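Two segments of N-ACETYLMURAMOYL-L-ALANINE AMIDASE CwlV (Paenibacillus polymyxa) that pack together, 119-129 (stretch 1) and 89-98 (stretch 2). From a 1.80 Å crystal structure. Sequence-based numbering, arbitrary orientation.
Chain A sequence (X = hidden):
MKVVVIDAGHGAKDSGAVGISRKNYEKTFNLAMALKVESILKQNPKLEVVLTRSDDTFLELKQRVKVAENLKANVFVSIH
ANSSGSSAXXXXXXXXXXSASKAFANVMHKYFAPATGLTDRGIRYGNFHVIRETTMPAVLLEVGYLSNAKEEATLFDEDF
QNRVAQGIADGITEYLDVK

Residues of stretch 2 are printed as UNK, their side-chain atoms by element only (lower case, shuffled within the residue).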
# COMPACT_ATOMS: atom_id res chain seq x y z
N THR A 119 -15.78 1.28 3.21
CA THR A 119 -16.51 1.60 1.99
C THR A 119 -15.60 1.45 0.78
O THR A 119 -14.50 2.01 0.73
CB THR A 119 -17.06 3.03 2.03
OG1 THR A 119 -17.98 3.15 3.13
CG2 THR A 119 -17.79 3.36 0.73
N ASP A 120 -16.07 0.67 -0.18
CA ASP A 120 -15.31 0.41 -1.40
C ASP A 120 -15.38 1.61 -2.35
O ASP A 120 -16.38 1.81 -3.03
CB ASP A 120 -15.87 -0.83 -2.10
CG ASP A 120 -15.13 -1.17 -3.37
OD1 ASP A 120 -15.50 -2.17 -4.01
OD2 ASP A 120 -14.18 -0.44 -3.73
N ARG A 121 -14.31 2.39 -2.39
CA ARG A 121 -14.27 3.55 -3.25
C ARG A 121 -13.72 3.21 -4.64
O ARG A 121 -13.50 4.08 -5.47
CB ARG A 121 -13.44 4.66 -2.60
CG ARG A 121 -13.99 5.15 -1.26
CD ARG A 121 -13.08 6.22 -0.69
NE ARG A 121 -13.01 7.37 -1.59
CZ ARG A 121 -13.69 8.49 -1.43
NH1 ARG A 121 -14.51 8.63 -0.39
NH2 ARG A 121 -13.59 9.46 -2.33
N GLY A 122 -13.50 1.91 -4.87
CA GLY A 122 -13.03 1.44 -6.16
C GLY A 122 -11.60 1.67 -6.60
O GLY A 122 -10.74 2.08 -5.82
N ILE A 123 -11.37 1.39 -7.88
CA ILE A 123 -10.07 1.55 -8.52
C ILE A 123 -10.11 2.85 -9.30
O ILE A 123 -11.01 3.07 -10.10
CB ILE A 123 -9.79 0.37 -9.46
CG1 ILE A 123 -9.83 -0.94 -8.66
CG2 ILE A 123 -8.44 0.54 -10.14
CD1 ILE A 123 -9.86 -2.20 -9.52
N ARG A 124 -9.12 3.71 -9.07
CA ARG A 124 -9.09 5.01 -9.72
C ARG A 124 -7.74 5.35 -10.33
O ARG A 124 -6.71 4.79 -9.95
CB ARG A 124 -9.45 6.09 -8.70
CG ARG A 124 -10.60 5.71 -7.79
CD ARG A 124 -10.88 6.79 -6.76
NE ARG A 124 -12.18 6.59 -6.13
CZ ARG A 124 -12.94 7.57 -5.65
NH1 ARG A 124 -12.52 8.83 -5.73
NH2 ARG A 124 -14.12 7.30 -5.11
N TYR A 125 -7.75 6.28 -11.27
CA TYR A 125 -6.52 6.73 -11.89
C TYR A 125 -5.92 7.74 -10.93
O TYR A 125 -6.63 8.57 -10.36
CB TYR A 125 -6.79 7.41 -13.24
CG TYR A 125 -5.59 8.15 -13.78
CD1 TYR A 125 -5.40 9.51 -13.51
CD2 TYR A 125 -4.62 7.49 -14.53
CE1 TYR A 125 -4.28 10.19 -13.98
CE2 TYR A 125 -3.49 8.16 -15.00
CZ TYR A 125 -3.33 9.51 -14.72
OH TYR A 125 -2.22 10.16 -15.19
N GLY A 126 -4.61 7.65 -10.74
CA GLY A 126 -3.93 8.58 -9.86
C GLY A 126 -2.57 8.91 -10.43
O GLY A 126 -1.76 8.00 -10.67
N ASN A 127 -2.31 10.18 -10.68
CA ASN A 127 -1.02 10.59 -11.22
C ASN A 127 -0.01 10.75 -10.09
O ASN A 127 0.37 11.87 -9.74
CB ASN A 127 -1.15 11.89 -12.01
CG ASN A 127 0.16 12.29 -12.67
OD1 ASN A 127 0.91 11.44 -13.15
ND2 ASN A 127 0.43 13.59 -12.71
N PHE A 128 0.42 9.63 -9.54
CA PHE A 128 1.37 9.62 -8.44
C PHE A 128 2.72 9.11 -8.93
O PHE A 128 2.80 8.07 -9.59
CB PHE A 128 0.85 8.73 -7.31
CG PHE A 128 -0.54 9.11 -6.84
CD1 PHE A 128 -1.49 8.13 -6.58
CD2 PHE A 128 -0.90 10.44 -6.68
CE1 PHE A 128 -2.77 8.46 -6.17
CE2 PHE A 128 -2.19 10.79 -6.27
CZ PHE A 128 -3.13 9.80 -6.02
N HIS A 129 3.77 9.84 -8.60
CA HIS A 129 5.13 9.51 -9.02
C HIS A 129 5.51 8.04 -8.96
O HIS A 129 5.92 7.46 -9.96
CB HIS A 129 6.13 10.33 -8.19
CG HIS A 129 7.55 10.22 -8.67
ND1 HIS A 129 8.27 11.30 -9.11
CD2 HIS A 129 8.38 9.15 -8.77
CE1 HIS A 129 9.48 10.92 -9.47
NE2 HIS A 129 9.57 9.61 -9.27
N UNK A 89 -15.36 11.92 5.18
CA UNK A 89 -14.78 11.09 4.12
C UNK A 89 -14.28 9.76 4.66
O UNK A 89 -13.68 9.70 5.73
o UNK A 89 -14.14 13.07 2.89
c UNK A 89 -13.65 11.85 3.43
N UNK A 90 -14.53 8.69 3.92
CA UNK A 90 -14.12 7.36 4.35
C UNK A 90 -14.10 6.36 3.21
O UNK A 90 -14.78 6.53 2.19
n UNK A 90 -16.89 5.46 4.56
c UNK A 90 -15.10 6.85 5.41
c UNK A 90 -16.51 6.69 4.86
o UNK A 90 -17.23 7.67 4.68
N UNK A 91 -13.32 5.30 3.38
CA UNK A 91 -13.27 4.29 2.35
C UNK A 91 -11.89 3.90 1.88
O UNK A 91 -10.89 4.56 2.18
N UNK A 92 -11.86 2.81 1.13
CA UNK A 92 -10.65 2.23 0.58
C UNK A 92 -10.56 2.48 -0.92
O UNK A 92 -11.54 2.28 -1.65
c UNK A 92 -9.38 0.09 0.26
c UNK A 92 -10.63 0.72 0.84
o UNK A 92 -10.69 0.48 2.25
N UNK A 93 -9.39 2.91 -1.39
CA UNK A 93 -9.17 3.19 -2.80
C UNK A 93 -7.87 2.55 -3.30
O UNK A 93 -6.88 2.45 -2.55
o UNK A 93 -10.71 7.80 -1.89
o UNK A 93 -8.64 7.45 -2.55
c UNK A 93 -9.09 4.71 -3.02
c UNK A 93 -9.76 7.02 -2.19
c UNK A 93 -9.99 5.52 -2.08
N UNK A 94 -7.88 2.13 -4.56
CA UNK A 94 -6.73 1.51 -5.20
C UNK A 94 -6.45 2.34 -6.44
O UNK A 94 -7.35 2.58 -7.23
o UNK A 94 -7.25 -0.74 -4.49
c UNK A 94 -7.02 0.08 -5.64
c UNK A 94 -5.82 -0.47 -6.43
N UNK A 95 -5.21 2.81 -6.58
CA UNK A 95 -4.82 3.64 -7.72
C UNK A 95 -3.82 2.99 -8.67
O UNK A 95 -2.96 2.23 -8.26
o UNK A 95 -7.68 8.55 -4.61
c UNK A 95 -6.66 7.74 -6.61
c UNK A 95 -5.33 5.79 -5.15
c UNK A 95 -5.13 5.87 -6.53
c UNK A 95 -6.19 6.68 -4.50
c UNK A 95 -5.81 6.86 -7.24
c UNK A 95 -6.85 7.65 -5.24
c UNK A 95 -4.19 4.94 -7.23
N UNK A 96 -3.95 3.34 -9.95
CA UNK A 96 -3.03 2.87 -10.99
C UNK A 96 -2.79 4.14 -11.80
O UNK A 96 -3.57 5.09 -11.70
c UNK A 96 -6.55 3.63 -14.55
c UNK A 96 -4.35 2.76 -14.14
c UNK A 96 -6.01 2.66 -12.41
c UNK A 96 -3.69 1.81 -11.88
c UNK A 96 -5.26 3.37 -14.99
o UNK A 96 -7.44 4.25 -15.38
c UNK A 96 -6.93 3.28 -13.27
c UNK A 96 -4.71 2.39 -12.83
N UNK A 97 -1.72 4.17 -12.60
CA UNK A 97 -1.45 5.35 -13.43
C UNK A 97 -1.22 4.93 -14.87
O UNK A 97 -1.49 5.70 -15.79
n UNK A 97 0.18 8.51 -15.70
c UNK A 97 0.61 7.57 -14.86
c UNK A 97 -0.05 7.53 -13.49
c UNK A 97 -0.22 6.12 -12.91
o UNK A 97 1.51 6.79 -15.16
N UNK A 98 -0.72 3.72 -15.06
CA UNK A 98 -0.45 3.21 -16.41
C UNK A 98 -1.36 2.05 -16.79
O UNK A 98 -1.78 1.27 -15.94
c UNK A 98 1.99 3.94 -16.52
c UNK A 98 3.74 1.70 -14.60
n UNK A 98 3.61 2.98 -14.92
n UNK A 98 3.92 1.35 -13.33
n UNK A 98 3.70 0.77 -15.54
c UNK A 98 1.01 2.78 -16.52
c UNK A 98 3.41 3.48 -16.28
O HOH W 1 -10.43 9.92 -3.51
O HOH W 2 -9.54 10.15 -6.36

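Position 89 has one side-chain carbon and one oxygen. The side chain makes no contact with stretch 1. A carbon followed by a hydroxyl is serine, Ser89.

Position 90 has two carbons, the second carrying one oxygen and one nitrogen. The side chain ends near Thr119. This is a short amide, Asn90. Its backbone O accepts a weak hydrogen bond from Arg121 NH1, 3.3 Å.

Position 91 has no side-chain atoms. Its CA lies 3.1 Å from Thr119 O. It is Gly91. A CB here would clash with Arg121 CG and Thr119 O. The backbone angles also call for glycine.

Position 92 has one carbon carrying an oxygen and a carbon. Its N donates to Thr119 O, 2.8 Å, and its O accepts from Arg121 N, 2.9 Å. Its CB points to the same face of the sheet as that of Asp120. This beta-branched hydroxyl residue is Thr92.

Position 93 has three carbons in line, the third carrying two oxygens. The carboxylate ends beside Arg121, an arrangement that suits an acid. This is Glu93, and it forms a salt bridge with Arg121.

Position 94 again has one carbon carrying an oxygen and a carbon. Its CB lies 4.2 Å from Ile123 CG1. It is Thr94. Its N donates to Gly122 O, 3.1 Å, and its O accepts from Arg124 N, 2.8 Å.

Position 95 has a carbon, then a six-carbon ring bearing an oxygen. The ring touches Phe128, Gly126 and Arg124. It is Tyr95. The edge of Phe128 meets its face, with CE1 of Phe128 3.5 Å from CG of Tyr95. Its OH donates to Glu93 OE1, 2.5 Å.

Position 96 has the same atoms, a six-carbon ring with one oxygen. The ring lies against Ile123 and Tyr125. It is Tyr96. The edge of the Tyr125 ring points to its face, and Ile123 CG2 lies 3.9 Å from Tyr96 CD1.

Position 97 has three carbons, the third carrying one oxygen and one nitrogen. The amide end lies beside Tyr125 OH. This longer amide is Gln97. Its NE2 donates to Tyr125 OH, 3.0 Å.

Position 98 has three carbons, a nitrogen, then a carbon with two more nitrogens. It makes no contact with stretch 1. This guanidinium belongs to Arg98.

The contact is a parallel strand pair. Backbone hydrogen bonds run from Thr119 to Gly126, with a beta bulge between Asp120 and Ile123. Tyr95 shares one face with Arg124; Thr94 and Tyr96 share the other with Ile123 and Tyr125. Aromatic packing and the salt bridge add to the backbone ladder.

Stretch 2 89-98: SNGTETYYQR
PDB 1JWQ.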